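Long-range contacts in post-proline cleaving enzyme (Rickettsia typhi, PDB 4HVT), which probably acts as a serine endopeptidase of the prolyl oligopeptidase family, cutting short peptides after proline: residues E208-Y219 against K232-V243; L570-Q578 against K625-S633. All coordinates share one frame; numbering follows the deposited sequence.

Contact 1 of 2, residues E208-Y219 against K232-V243; sequences EITSSLYPNSLY and KLFEVPKEYIYV
L218 and F234 form the hydrogen-bonded antiparallel pair of a hairpin at the edge of one four-stranded blade of the beta-propeller, broken by a classic bulge at L233 and F234. L218 N donates to F234 O at 2.9 Å, while L218 O takes a good bond from L233 N at 2.8 Å and a weak one from F234 N, the double grip that marks the bulge. V236 N adds a bond to N216 O just beyond the paired strands.

Where segment 232-243 leaves the hairpin for the next blade, the bonds are irregular. K238, bent along its length, reaches I209 O with NZ, which also binds N207 O. S211 N meets K238 O at 2.8 Å, nearly straight at 170°. Threonine suits position 210 because OG1 both donates to I241 O and accepts from S212 N, closing an ST turn, while its CG2 methyl lies against V236 CG2.

L218 CD1 lies 3.9 Å from V243 CG2, joining the two blades; Y214 packs its CB on that of Y242, and its ring lies beside I241 CG2.

The charged cluster gathers round K232. Its aliphatic CB sits over a face of the Y219 ring, and a bend at chi3 (-76°) brings NZ between two carboxylates, forming salt bridges with E235 OE1 (3.1 Å) and the anti side of E208 OE2 (2.8 Å), whose syn lone pair takes Y219 OH at 2.5 Å.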
loop_
_atom_site.group_PDB
_atom_site.type_symbol
_atom_site.label_atom_id
_atom_site.label_comp_id
_atom_site.label_asym_id
_atom_site.label_seq_id
_atom_site.Cartn_x
_atom_site.Cartn_y
_atom_site.Cartn_z
ATOM N N GLU A 208 17.601 -10.327 16.683
ATOM C CA GLU A 208 18.047 -9.506 15.548
ATOM C C GLU A 208 16.867 -8.759 14.953
ATOM O O GLU A 208 16.552 -8.873 13.779
ATOM C CB GLU A 208 18.750 -10.342 14.489
ATOM C CG GLU A 208 20.088 -10.852 14.951
ATOM C CD GLU A 208 20.803 -11.695 13.933
ATOM O OE1 GLU A 208 20.126 -12.506 13.243
ATOM O OE2 GLU A 208 22.057 -11.552 13.854
ATOM N N ILE A 209 16.211 -7.979 15.814
ATOM C CA ILE A 209 15.040 -7.180 15.441
ATOM C C ILE A 209 15.106 -5.824 16.144
ATOM O O ILE A 209 15.734 -5.693 17.187
ATOM C CB ILE A 209 13.686 -7.875 15.743
ATOM C CG1 ILE A 209 13.634 -8.295 17.202
ATOM C CG2 ILE A 209 13.516 -9.078 14.836
ATOM C CD1 ILE A 209 12.282 -8.837 17.628
ATOM N N THR A 210 14.469 -4.820 15.547
ATOM C CA THR A 210 14.373 -3.498 16.135
ATOM C C THR A 210 13.177 -3.490 17.071
ATOM O O THR A 210 12.414 -4.452 17.158
ATOM C CB THR A 210 14.160 -2.410 15.085
ATOM O OG1 THR A 210 12.877 -2.580 14.483
ATOM C CG2 THR A 210 15.244 -2.488 13.983
ATOM N N SER A 211 12.968 -2.349 17.736
ATOM C CA SER A 211 11.798 -2.158 18.583
ATOM C C SER A 211 10.496 -2.128 17.826
ATOM O O SER A 211 9.389 -2.309 18.436
ATOM C CB SER A 211 11.951 -0.856 19.372
ATOM O OG SER A 211 12.962 -1.068 20.353
ATOM N N SER A 212 10.577 -1.930 16.497
ATOM C CA SER A 212 9.411 -1.978 15.623
ATOM C C SER A 212 9.208 -3.417 15.082
ATOM O O SER A 212 8.246 -3.687 14.315
ATOM C CB SER A 212 9.606 -0.995 14.430
ATOM O OG SER A 212 9.666 0.355 14.914
ATOM N N LEU A 213 10.114 -4.317 15.487
ATOM C CA LEU A 213 10.078 -5.768 15.278
ATOM C C LEU A 213 10.493 -6.177 13.863
ATOM O O LEU A 213 10.373 -7.343 13.522
ATOM C CB LEU A 213 8.756 -6.429 15.720
ATOM C CG LEU A 213 8.248 -6.059 17.114
ATOM C CD1 LEU A 213 6.925 -6.759 17.427
ATOM C CD2 LEU A 213 9.267 -6.305 18.178
ATOM N N TYR A 214 11.065 -5.252 13.108
ATOM C CA TYR A 214 11.634 -5.571 11.790
ATOM C C TYR A 214 13.042 -6.125 11.973
ATOM O O TYR A 214 13.732 -5.800 12.941
ATOM C CB TYR A 214 11.674 -4.348 10.881
ATOM C CG TYR A 214 10.330 -3.824 10.530
ATOM C CD1 TYR A 214 9.507 -4.553 9.694
ATOM C CD2 TYR A 214 9.850 -2.627 11.060
ATOM C CE1 TYR A 214 8.225 -4.097 9.392
ATOM C CE2 TYR A 214 8.543 -2.192 10.780
ATOM C CZ TYR A 214 7.753 -2.930 9.951
ATOM O OH TYR A 214 6.481 -2.496 9.594
ATOM N N PRO A 215 13.506 -6.923 11.015
ATOM C CA PRO A 215 14.924 -7.359 11.080
ATOM C C PRO A 215 15.895 -6.185 11.182
ATOM O O PRO A 215 15.744 -5.186 10.437
ATOM C CB PRO A 215 15.131 -8.079 9.755
ATOM C CG PRO A 215 13.736 -8.542 9.354
ATOM C CD PRO A 215 12.825 -7.400 9.791
ATOM N N ASN A 216 16.873 -6.307 12.085
ATOM C CA ASN A 216 17.866 -5.278 12.248
ATOM C C ASN A 216 19.205 -5.543 11.523
ATOM O O ASN A 216 20.109 -4.706 11.591
ATOM C CB ASN A 216 18.152 -5.004 13.729
ATOM C CG ASN A 216 18.978 -6.110 14.384
ATOM O OD1 ASN A 216 19.089 -7.230 13.889
ATOM N ND2 ASN A 216 19.568 -5.798 15.511
ATOM N N SER A 217 19.320 -6.658 10.833
ATOM C CA SER A 217 20.633 -7.050 10.254
ATOM C C SER A 217 20.563 -7.403 8.806
ATOM O O SER A 217 19.500 -7.810 8.350
ATOM C CB SER A 217 21.198 -8.233 11.027
ATOM O OG SER A 217 21.341 -7.915 12.397
ATOM N N LEU A 218 21.687 -7.288 8.097
ATOM C CA LEU A 218 21.838 -7.797 6.751
ATOM C C LEU A 218 22.910 -8.831 6.765
ATOM O O LEU A 218 23.953 -8.626 7.422
ATOM C CB LEU A 218 22.270 -6.656 5.816
ATOM C CG LEU A 218 21.229 -5.536 5.575
ATOM C CD1 LEU A 218 21.794 -4.406 4.697
ATOM C CD2 LEU A 218 19.965 -6.113 4.966
ATOM N N TYR A 219 22.649 -9.925 6.083
ATOM C CA TYR A 219 23.565 -11.052 5.886
ATOM C C TYR A 219 23.805 -11.289 4.394
ATOM O O TYR A 219 22.901 -11.106 3.531
ATOM C CB TYR A 219 22.988 -12.325 6.470
ATOM C CG TYR A 219 23.054 -12.456 7.990
ATOM C CD1 TYR A 219 22.122 -11.810 8.857
ATOM C CD2 TYR A 219 24.026 -13.218 8.580
ATOM C CE1 TYR A 219 22.195 -11.955 10.215
ATOM C CE2 TYR A 219 24.105 -13.362 9.988
ATOM C CZ TYR A 219 23.214 -12.749 10.795
ATOM O OH TYR A 219 23.348 -12.945 12.181
ATOM N N LYS A 232 27.216 -11.806 8.643
ATOM C CA LYS A 232 26.549 -10.549 8.961
ATOM C C LYS A 232 27.363 -9.383 8.404
ATOM O O LYS A 232 28.570 -9.270 8.699
ATOM C CB LYS A 232 26.353 -10.367 10.471
ATOM C CG LYS A 232 25.586 -9.077 10.749
ATOM C CD LYS A 232 25.204 -8.898 12.194
ATOM C CE LYS A 232 24.077 -9.730 12.593
ATOM N NZ LYS A 232 23.716 -9.319 14.008
ATOM N N LEU A 233 26.724 -8.507 7.639
ATOM C CA LEU A 233 27.410 -7.331 7.098
ATOM C C LEU A 233 27.041 -6.019 7.737
ATOM O O LEU A 233 27.811 -5.024 7.610
ATOM C CB LEU A 233 27.129 -7.191 5.612
ATOM C CG LEU A 233 27.652 -8.323 4.740
ATOM C CD1 LEU A 233 27.454 -7.945 3.300
ATOM C CD2 LEU A 233 29.124 -8.672 5.010
ATOM N N PHE A 234 25.870 -5.947 8.372
ATOM C CA PHE A 234 25.377 -4.652 8.807
ATOM C C PHE A 234 24.320 -4.891 9.866
ATOM O O PHE A 234 23.600 -5.867 9.766
ATOM C CB PHE A 234 24.812 -3.818 7.649
ATOM C CG PHE A 234 24.676 -2.372 8.008
ATOM C CD1 PHE A 234 25.816 -1.607 8.292
ATOM C CD2 PHE A 234 23.415 -1.805 8.217
ATOM C CE1 PHE A 234 25.706 -0.261 8.718
ATOM C CE2 PHE A 234 23.289 -0.500 8.623
ATOM C CZ PHE A 234 24.421 0.285 8.874
ATOM N N GLU A 235 24.301 -4.022 10.891
ATOM C CA GLU A 235 23.271 -4.076 11.927
ATOM C C GLU A 235 22.880 -2.677 12.325
ATOM O O GLU A 235 23.740 -1.777 12.401
ATOM C CB GLU A 235 23.731 -4.869 13.147
ATOM C CG GLU A 235 22.673 -5.000 14.220
ATOM C CD GLU A 235 23.220 -5.619 15.517
ATOM O OE1 GLU A 235 23.963 -6.610 15.437
ATOM O OE2 GLU A 235 22.893 -5.105 16.603
ATOM N N VAL A 236 21.582 -2.426 12.492
ATOM C CA VAL A 236 21.161 -1.118 13.011
ATOM C C VAL A 236 20.791 -1.184 14.498
ATOM O O VAL A 236 20.396 -2.240 15.028
ATOM C CB VAL A 236 19.950 -0.539 12.220
ATOM C CG1 VAL A 236 20.292 -0.272 10.760
ATOM C CG2 VAL A 236 18.752 -1.440 12.335
ATOM N N PRO A 237 20.858 -0.023 15.195
ATOM C CA PRO A 237 20.374 -0.001 16.574
ATOM C C PRO A 237 18.900 -0.384 16.710
ATOM O O PRO A 237 18.089 -0.200 15.793
ATOM C CB PRO A 237 20.577 1.484 16.992
ATOM C CG PRO A 237 21.635 2.006 16.078
ATOM C CD PRO A 237 21.321 1.297 14.769
ATOM N N LYS A 238 18.544 -0.864 17.907
ATOM C CA LYS A 238 17.194 -1.236 18.233
ATOM C C LYS A 238 16.194 -0.116 18.019
ATOM O O LYS A 238 15.024 -0.378 17.718
ATOM C CB LYS A 238 17.111 -1.653 19.750
ATOM C CG LYS A 238 16.545 -3.038 19.875
ATOM C CD LYS A 238 17.586 -4.021 19.331
ATOM C CE LYS A 238 17.747 -5.239 20.216
ATOM N NZ LYS A 238 16.932 -6.378 19.703
ATOM N N GLU A 239 16.630 1.136 18.188
ATOM C CA GLU A 239 15.723 2.279 18.125
ATOM C C GLU A 239 15.435 2.641 16.672
ATOM O O GLU A 239 14.510 3.365 16.424
ATOM C CB GLU A 239 16.339 3.517 18.829
ATOM C CG GLU A 239 16.592 3.340 20.344
ATOM C CD GLU A 239 17.807 2.486 20.749
ATOM O OE1 GLU A 239 18.715 2.138 19.916
ATOM O OE2 GLU A 239 17.788 2.132 21.966
ATOM N N TYR A 240 16.250 2.152 15.724
ATOM C CA TYR A 240 15.922 2.369 14.289
ATOM C C TYR A 240 14.683 1.535 13.918
ATOM O O TYR A 240 14.282 0.651 14.652
ATOM C CB TYR A 240 17.094 2.007 13.365
ATOM C CG TYR A 240 18.205 3.001 13.247
ATOM C CD1 TYR A 240 18.582 3.802 14.300
ATOM C CD2 TYR A 240 18.869 3.172 12.041
ATOM C CE1 TYR A 240 19.630 4.686 14.204
ATOM C CE2 TYR A 240 19.868 4.095 11.913
ATOM C CZ TYR A 240 20.260 4.855 13.009
ATOM O OH TYR A 240 21.292 5.764 12.862
ATOM N N ILE A 241 14.064 1.844 12.789
ATOM C CA ILE A 241 12.845 1.131 12.376
ATOM C C ILE A 241 13.212 -0.160 11.656
ATOM O O ILE A 241 12.744 -1.253 12.043
ATOM C CB ILE A 241 11.951 1.993 11.479
ATOM C CG1 ILE A 241 11.729 3.385 12.124
ATOM C CG2 ILE A 241 10.607 1.311 11.246
ATOM C CD1 ILE A 241 11.346 3.382 13.602
ATOM N N TYR A 242 13.998 -0.037 10.564
ATOM C CA TYR A 242 14.329 -1.237 9.781
ATOM C C TYR A 242 15.604 -0.976 8.979
ATOM O O TYR A 242 16.055 0.169 8.910
ATOM C CB TYR A 242 13.199 -1.700 8.858
ATOM C CG TYR A 242 12.898 -0.726 7.776
ATOM C CD1 TYR A 242 13.715 -0.639 6.639
ATOM C CD2 TYR A 242 11.825 0.156 7.884
ATOM C CE1 TYR A 242 13.490 0.294 5.640
ATOM C CE2 TYR A 242 11.599 1.123 6.877
ATOM C CZ TYR A 242 12.416 1.160 5.761
ATOM O OH TYR A 242 12.267 2.148 4.796
ATOM N N VAL A 243 16.162 -2.064 8.424
ATOM C CA VAL A 243 17.234 -1.966 7.439
ATOM C C VAL A 243 16.890 -2.795 6.210
ATOM O O VAL A 243 16.312 -3.877 6.328
ATOM C CB VAL A 243 18.592 -2.381 8.010
ATOM C CG1 VAL A 243 18.694 -3.864 8.329
ATOM C CG2 VAL A 243 19.686 -2.036 7.024
HETATM O O HOH W 1 12.007 0.790 16.198
HETATM O O HOH W 2 14.524 -5.044 8.006
#

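Contact 2 of 2, residues L570-Q578 against K625-S633; sequences LLVSVAMTQ and KYAPLENLS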
loop_
_atom_site.group_PDB
_atom_site.type_symbol
_atom_site.label_atom_id
_atom_site.label_comp_id
_atom_site.label_asym_id
_atom_site.label_seq_id
_atom_site.Cartn_x
_atom_site.Cartn_y
_atom_site.Cartn_z
ATOM N N LEU A 570 -8.216 4.940 12.349
ATOM C CA LEU A 570 -8.189 6.069 13.325
ATOM C C LEU A 570 -9.071 7.235 12.921
ATOM O O LEU A 570 -9.897 7.722 13.692
ATOM C CB LEU A 570 -6.739 6.540 13.585
ATOM C CG LEU A 570 -6.530 7.724 14.477
ATOM C CD1 LEU A 570 -7.111 7.466 15.862
ATOM C CD2 LEU A 570 -5.074 8.176 14.537
ATOM N N LEU A 571 -8.925 7.645 11.661
ATOM C CA LEU A 571 -9.702 8.717 11.091
ATOM C C LEU A 571 -11.195 8.515 11.395
ATOM O O LEU A 571 -11.838 9.386 11.912
ATOM C CB LEU A 571 -9.477 8.808 9.609
ATOM C CG LEU A 571 -10.452 9.731 8.842
ATOM C CD1 LEU A 571 -10.305 11.169 9.299
ATOM C CD2 LEU A 571 -10.223 9.595 7.353
ATOM N N VAL A 572 -11.720 7.347 11.062
ATOM C CA VAL A 572 -13.161 7.166 11.117
ATOM C C VAL A 572 -13.674 6.900 12.540
ATOM O O VAL A 572 -14.795 7.223 12.832
ATOM C CB VAL A 572 -13.715 6.114 10.119
ATOM C CG1 VAL A 572 -13.464 6.491 8.682
ATOM C CG2 VAL A 572 -13.296 4.702 10.456
ATOM N N SER A 573 -12.849 6.326 13.412
ATOM C CA SER A 573 -13.187 6.215 14.803
ATOM C C SER A 573 -13.125 7.550 15.531
ATOM O O SER A 573 -13.927 7.770 16.445
ATOM C CB SER A 573 -12.369 5.154 15.491
ATOM O OG SER A 573 -10.971 5.412 15.448
ATOM N N VAL A 574 -12.173 8.426 15.182
ATOM C CA VAL A 574 -12.223 9.817 15.619
ATOM C C VAL A 574 -13.488 10.539 15.099
ATOM O O VAL A 574 -14.171 11.236 15.862
ATOM C CB VAL A 574 -10.995 10.612 15.218
ATOM C CG1 VAL A 574 -11.230 12.085 15.529
ATOM C CG2 VAL A 574 -9.758 10.054 15.897
ATOM N N ALA A 575 -13.787 10.388 13.818
ATOM C CA ALA A 575 -14.907 11.079 13.209
ATOM C C ALA A 575 -16.192 10.741 13.961
ATOM O O ALA A 575 -17.022 11.605 14.268
ATOM C CB ALA A 575 -15.036 10.734 11.732
ATOM N N MET A 576 -16.393 9.457 14.248
ATOM C CA MET A 576 -17.681 9.025 14.757
ATOM C C MET A 576 -17.797 9.357 16.235
ATOM O O MET A 576 -18.913 9.499 16.752
ATOM C CB MET A 576 -17.872 7.519 14.548
ATOM C CG MET A 576 -17.046 6.600 15.427
ATOM S SD MET A 576 -17.347 4.821 15.242
ATOM C CE MET A 576 -18.703 4.645 16.302
ATOM N N THR A 577 -16.656 9.498 16.912
ATOM C CA THR A 577 -16.699 9.896 18.300
ATOM C C THR A 577 -16.749 11.444 18.481
ATOM O O THR A 577 -17.376 11.919 19.400
ATOM C CB THR A 577 -15.569 9.257 19.158
ATOM O OG1 THR A 577 -14.282 9.561 18.599
ATOM C CG2 THR A 577 -15.742 7.700 19.239
ATOM N N GLN A 578 -16.090 12.239 17.650
ATOM C CA GLN A 578 -16.247 13.717 17.714
ATOM C C GLN A 578 -17.503 14.275 17.140
ATOM O O GLN A 578 -18.054 15.294 17.644
ATOM C CB GLN A 578 -15.077 14.370 16.981
ATOM C CG GLN A 578 -13.827 14.265 17.712
ATOM C CD GLN A 578 -12.704 15.069 17.091
ATOM O OE1 GLN A 578 -12.819 15.560 15.988
ATOM N NE2 GLN A 578 -11.641 15.232 17.826
ATOM N N LYS A 625 -6.996 14.514 23.274
ATOM C CA LYS A 625 -8.135 15.289 22.817
ATOM C C LYS A 625 -8.956 14.561 21.732
ATOM O O LYS A 625 -10.181 14.811 21.589
ATOM C CB LYS A 625 -7.741 16.663 22.301
ATOM C CG LYS A 625 -7.198 17.605 23.348
ATOM C CD LYS A 625 -6.716 18.878 22.679
ATOM C CE LYS A 625 -5.734 19.648 23.559
ATOM N NZ LYS A 625 -5.179 20.783 22.751
ATOM N N TYR A 626 -8.299 13.690 20.966
ATOM C CA TYR A 626 -8.975 13.000 19.886
ATOM C C TYR A 626 -9.062 11.517 20.036
ATOM O O TYR A 626 -9.938 10.900 19.369
ATOM C CB TYR A 626 -8.406 13.343 18.509
ATOM C CG TYR A 626 -7.024 12.792 18.209
ATOM C CD1 TYR A 626 -6.853 11.462 17.898
ATOM C CD2 TYR A 626 -5.904 13.625 18.196
ATOM C CE1 TYR A 626 -5.598 10.946 17.596
ATOM C CE2 TYR A 626 -4.641 13.109 17.904
ATOM C CZ TYR A 626 -4.500 11.786 17.560
ATOM O OH TYR A 626 -3.214 11.329 17.269
ATOM N N ALA A 627 -8.197 10.918 20.859
ATOM C CA ALA A 627 -8.100 9.467 20.913
ATOM C C ALA A 627 -9.501 8.890 21.189
ATOM O O ALA A 627 -10.099 9.267 22.168
ATOM C CB ALA A 627 -7.099 9.039 21.979
ATOM N N PRO A 628 -10.010 7.995 20.314
ATOM C CA PRO A 628 -11.434 7.574 20.507
ATOM C C PRO A 628 -11.706 6.943 21.853
ATOM O O PRO A 628 -12.771 7.212 22.456
ATOM C CB PRO A 628 -11.679 6.581 19.345
ATOM C CG PRO A 628 -10.650 6.913 18.354
ATOM C CD PRO A 628 -9.428 7.478 19.080
ATOM N N LEU A 629 -10.764 6.174 22.404
ATOM C CA LEU A 629 -11.055 5.462 23.694
ATOM C C LEU A 629 -11.088 6.415 24.853
ATOM O O LEU A 629 -11.653 6.074 25.938
ATOM C CB LEU A 629 -10.026 4.361 23.980
ATOM C CG LEU A 629 -9.923 3.232 22.947
ATOM C CD1 LEU A 629 -8.754 2.327 23.327
ATOM C CD2 LEU A 629 -11.203 2.431 22.914
ATOM N N GLU A 630 -10.552 7.622 24.651
ATOM C CA GLU A 630 -10.585 8.698 25.658
ATOM C C GLU A 630 -11.783 9.651 25.507
ATOM O O GLU A 630 -11.971 10.567 26.327
ATOM C CB GLU A 630 -9.328 9.545 25.598
ATOM C CG GLU A 630 -8.065 8.806 25.988
ATOM C CD GLU A 630 -8.034 8.405 27.465
ATOM O OE1 GLU A 630 -8.070 9.301 28.351
ATOM O OE2 GLU A 630 -7.992 7.192 27.754
ATOM N N ASN A 631 -12.621 9.440 24.503
ATOM C CA ASN A 631 -13.674 10.410 24.187
ATOM C C ASN A 631 -14.945 9.636 23.855
ATOM O O ASN A 631 -15.644 9.946 22.933
ATOM C CB ASN A 631 -13.258 11.360 23.052
ATOM C CG ASN A 631 -12.144 12.310 23.486
ATOM O OD1 ASN A 631 -12.405 13.348 24.128
ATOM N ND2 ASN A 631 -10.905 11.914 23.237
ATOM N N LEU A 632 -15.219 8.604 24.634
ATOM C CA LEU A 632 -16.438 7.807 24.481
ATOM C C LEU A 632 -17.372 7.965 25.683
ATOM O O LEU A 632 -16.967 7.838 26.815
ATOM C CB LEU A 632 -16.110 6.339 24.391
ATOM C CG LEU A 632 -15.731 5.655 23.100
ATOM C CD1 LEU A 632 -15.397 4.219 23.440
ATOM C CD2 LEU A 632 -16.778 5.669 22.034
ATOM N N SER A 633 -18.656 8.132 25.427
ATOM C CA SER A 633 -19.623 8.263 26.523
ATOM C C SER A 633 -20.631 7.140 26.411
ATOM O O SER A 633 -21.166 6.922 25.330
ATOM C CB SER A 633 -20.323 9.625 26.402
ATOM O OG SER A 633 -21.456 9.725 27.239
HETATM O O HOH W 3 -12.555 11.437 19.610
HETATM O O HOH W 4 -17.971 11.100 22.183
HETATM O O HOH W 5 -12.591 13.939 20.639
#
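V574 and P628 bring their CA atoms to 5.4 Å, where the last turns of helix 567-578 meet the 3-10 turn after helix 617-626, and no direct hydrogen bond joins the two backbones. The compact ring of P628 is the knob of the contact. It faces the helix, with CG 3.3 Å from S573 OG, a hydroxyl hydrogen-bonded to G569 O in its own helix; CD lies against L570 CD1, and CB comes close to T577 OG1. Proline fits because its ring is short and apolar and it has no amide hydrogen needing a partner.

Y626 extends the apolar patch through CD1 and CE1: V574 CG2 touches CD1 at 3.8 Å, and L570 CD2 approaches CE1 at 4.2 Å. With CG of L570 trans to the backbone N (chi1 176°), both its methyls reach that ring atom. At the other end, T577 CG2 meets L632 CD2 at 3.6 Å.

Polar atoms are joined through water. One water donates to T577 OG1 and Y626 O, a second to T577 O and N631 O, and a third links Q578 NE2 to K625 O. Threonine thus offers a methyl to the leucine and an oxygen to the bridging water. N631 ND2 donates to K624 O and to A627 O (3.0 Å), which takes E630 N from the opposite face of its plane.

Q578 NE2 also binds Q536 on helix 536-551, whose F539 meets the Y626 ring edge-to-face and touches V574. F660 of helix 655-664 touches S573, and V663 touches L632, while strand 585-589 supports V572 and M576.

The two contacts lie in different domains, their centres about 34 Å apart and their nearest atoms about 16 Å apart. Contact 1 belongs to the propeller and contact 2 to the alpha/beta-hydrolase part; both are partly buried and share no element. The first, burying 965 Å², binds an edge hairpin and a crossing between blades through direct backbone bonds and a charge network. The second, burying 401 Å², seats a turn on a helix through apolar packing, with waters carrying the polar links. That helix follows what is probably the nucleophile elbow, near which L570 lies, whereas S212 of contact 1 touches H605 and S606, loop residues of the hydrolase part.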